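Local structure of ribulose-bisphosphate carboxylase (Alicyclobacillus acidocaldarius subsp. acidocaldarius, 4NAS) at residues B[34-39]-B[56-60]. The protein belongs to the RuBisCO large-chain family, pairing an N-terminal alpha/beta domain with a TIM-barrel domain, and is modelled with bound calcium ions. Numbering follows the deposited sequence.
Sequences AVGLTI and HCGRV
At the C-terminal end of helix 26-36 in the RuBisCO-type N-terminal domain, Ala34, Thr38 and Gly58 join the helix end to the start of strand 59-68, outermost in the sheet of this chain. The Thr38 hydroxyl sits at the centre. With chi1 at 57°, OG1 lies between its own backbone N and carbonyl carbon and turns back to the helix, donating to Ala34 O at 2.7 Å in the plane of that carbonyl. The same OG1 accepts the N-H of Gly58 at 2.9 Å, with an N-H...O angle of 148°; a weak, strongly bent bond (121°) runs from Gly58 N to Ala34 O. One hydroxyl thus serves a helix-end carbonyl and the amide of Gly58, just ahead of the strand, together. The fit is close at Gly58: Ala34 O comes within 3.2 Å of its CA, and Thr38 CG2 packs on the same atom.

Van der Waals contacts flank these bonds. Cys57 SG touches Val35 CG2 (3.9 Å) and also meets CG1 and CD1 of Ile39, while Ile39 CG2 rests against Cys57 CB and the carbonyl of His56. Beyond Gly58, Ala34 CB faces the Arg59 backbone and reaches Val60 CG2 at 4.1 Å.

The His56 side chain extends away from residues 34-39, hydrogen-bonding Asn86 through ND1 and Tyr186 of the second subunit through NE2. Strand 73-83 pairs with strand 59-68 through Arg59 and Ala81, and its Tyr82 packs against Thr38.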
ATOM      1  N   ALA B  34      -2.987  23.148   2.048  1.00 22.35           N
ATOM      2  CA  ALA B  34      -4.312  23.367   1.463  1.00 23.57           C
ATOM      3  C   ALA B  34      -4.258  23.838   0.005  1.00 30.55           C
ATOM      4  O   ALA B  34      -5.089  23.453  -0.813  1.00 28.93           O
ATOM      5  CB  ALA B  34      -5.110  24.345   2.309  1.00 23.82           C
ATOM      6  N   VAL B  35      -3.272  24.673  -0.305  1.00 28.84           N
ATOM      7  CA  VAL B  35      -3.088  25.191  -1.659  1.00 37.11           C
ATOM      8  C   VAL B  35      -2.276  24.233  -2.539  1.00 34.16           C
ATOM      9  O   VAL B  35      -2.672  23.921  -3.662  1.00 29.54           O
ATOM     10  CB  VAL B  35      -2.442  26.596  -1.617  1.00 37.28           C
ATOM     11  CG1 VAL B  35      -1.993  27.072  -3.017  1.00 31.58           C
ATOM     12  CG2 VAL B  35      -3.408  27.590  -0.972  1.00 30.95           C
ATOM     13  N   GLY B  36      -1.154  23.748  -2.016  1.00 41.00           N
ATOM     14  CA  GLY B  36      -0.247  22.908  -2.782  1.00 35.45           C
ATOM     15  C   GLY B  36      -0.791  21.548  -3.196  1.00 26.32           C
ATOM     16  O   GLY B  36      -0.389  21.004  -4.220  1.00 33.02           O
ATOM     17  N   LEU B  37      -1.671  20.975  -2.386  1.00 22.96           N
ATOM     18  CA  LEU B  37      -2.242  19.658  -2.684  1.00 26.86           C
ATOM     19  C   LEU B  37      -3.597  19.743  -3.385  1.00 29.18           C
ATOM     20  O   LEU B  37      -4.293  18.742  -3.517  1.00 35.72           O
ATOM     21  CB  LEU B  37      -2.385  18.826  -1.406  1.00 28.89           C
ATOM     22  CG  LEU B  37      -1.070  18.560  -0.684  1.00 30.46           C
ATOM     23  CD1 LEU B  37      -1.316  17.698   0.546  1.00 30.83           C
ATOM     24  CD2 LEU B  37      -0.057  17.913  -1.629  1.00 34.88           C
ATOM     25  N   THR B  38      -3.970  20.932  -3.840  1.00 31.45           N
ATOM     26  CA  THR B  38      -5.202  21.075  -4.591  1.00 33.07           C
ATOM     27  C   THR B  38      -4.966  21.751  -5.946  1.00 33.29           C
ATOM     28  O   THR B  38      -4.950  21.073  -6.977  1.00 27.83           O
ATOM     29  CB  THR B  38      -6.278  21.813  -3.780  1.00 35.13           C
ATOM     30  OG1 THR B  38      -5.787  23.096  -3.373  1.00 31.99           O
ATOM     31  CG2 THR B  38      -6.641  20.993  -2.540  1.00 40.84           C
ATOM     32  N   ILE B  39      -4.789  23.074  -5.936  1.00 31.31           N
ATOM     33  CA  ILE B  39      -4.499  23.824  -7.152  1.00 28.06           C
ATOM     34  C   ILE B  39      -3.008  23.933  -7.437  1.00 33.24           C
ATOM     35  O   ILE B  39      -2.604  24.426  -8.501  1.00 28.30           O
ATOM     36  CB  ILE B  39      -5.100  25.249  -7.109  1.00 30.71           C
ATOM     37  CG1 ILE B  39      -4.572  26.030  -5.899  1.00 30.22           C
ATOM     38  CG2 ILE B  39      -6.608  25.174  -7.079  1.00 33.91           C
ATOM     39  CD1 ILE B  39      -4.643  27.575  -6.075  1.00 30.46           C
ATOM     40  N   HIS B  56     -11.554  25.135  -6.884  1.00 42.50           N
ATOM     41  CA  HIS B  56     -10.738  23.926  -6.848  1.00 37.82           C
ATOM     42  C   HIS B  56      -9.700  23.992  -5.731  1.00 40.25           C
ATOM     43  O   HIS B  56      -8.950  23.030  -5.500  1.00 28.40           O
ATOM     44  CB  HIS B  56     -10.031  23.701  -8.191  1.00 37.06           C
ATOM     45  CG  HIS B  56     -10.939  23.237  -9.286  1.00 29.72           C
ATOM     46  ND1 HIS B  56     -11.239  21.905  -9.488  1.00 29.10           N
ATOM     47  CD2 HIS B  56     -11.622  23.925 -10.233  1.00 33.11           C
ATOM     48  CE1 HIS B  56     -12.060  21.793 -10.517  1.00 35.86           C
ATOM     49  NE2 HIS B  56     -12.309  23.006 -10.989  1.00 31.86           N
ATOM     50  N   CYS B  57      -9.644  25.126  -5.036  1.00 28.08           N
ATOM     51  CA  CYS B  57      -8.606  25.290  -4.023  1.00 35.89           C
ATOM     52  C   CYS B  57      -9.030  24.709  -2.677  1.00 32.66           C
ATOM     53  O   CYS B  57     -10.201  24.766  -2.310  1.00 33.99           O
ATOM     54  CB  CYS B  57      -8.194  26.761  -3.872  1.00 42.56           C
ATOM     55  SG  CYS B  57      -6.794  27.004  -2.742  1.00 39.99           S
ATOM     56  N   GLY B  58      -8.065  24.165  -1.942  1.00 26.20           N
ATOM     57  CA  GLY B  58      -8.324  23.634  -0.613  1.00 29.18           C
ATOM     58  C   GLY B  58      -8.401  24.721   0.442  1.00 34.10           C
ATOM     59  O   GLY B  58      -8.177  25.900   0.141  1.00 30.43           O
ATOM     60  N   ARG B  59      -8.748  24.342   1.671  1.00 24.13           N
ATOM     61  CA  ARG B  59      -8.830  25.307   2.772  1.00 31.68           C
ATOM     62  C   ARG B  59      -8.436  24.674   4.101  1.00 29.31           C
ATOM     63  O   ARG B  59      -8.588  23.467   4.291  1.00 24.25           O
ATOM     64  CB  ARG B  59     -10.233  25.922   2.881  1.00 40.13           C
ATOM     65  CG  ARG B  59     -11.253  25.330   1.931  1.00 43.85           C
ATOM     66  CD  ARG B  59     -12.680  25.614   2.346  1.00 53.38           C
ATOM     67  NE  ARG B  59     -13.604  24.864   1.497  1.00 59.01           N
ATOM     68  CZ  ARG B  59     -14.329  23.826   1.901  1.00 62.70           C
ATOM     69  NH1 ARG B  59     -15.130  23.209   1.044  1.00 69.10           N
ATOM     70  NH2 ARG B  59     -14.269  23.413   3.161  1.00 60.92           N
ATOM     71  N   VAL B  60      -7.912  25.492   5.006  1.00 24.74           N
ATOM     72  CA  VAL B  60      -7.572  25.051   6.346  1.00 28.92           C
ATOM     73  C   VAL B  60      -8.819  25.187   7.215  1.00 29.53           C
ATOM     74  O   VAL B  60      -9.359  26.282   7.370  1.00 33.62           O
ATOM     75  CB  VAL B  60      -6.422  25.875   6.947  1.00 33.25           C
ATOM     76  CG1 VAL B  60      -6.189  25.459   8.373  1.00 28.19           C
ATOM     77  CG2 VAL B  60      -5.145  25.699   6.126  1.00 30.72           C
TER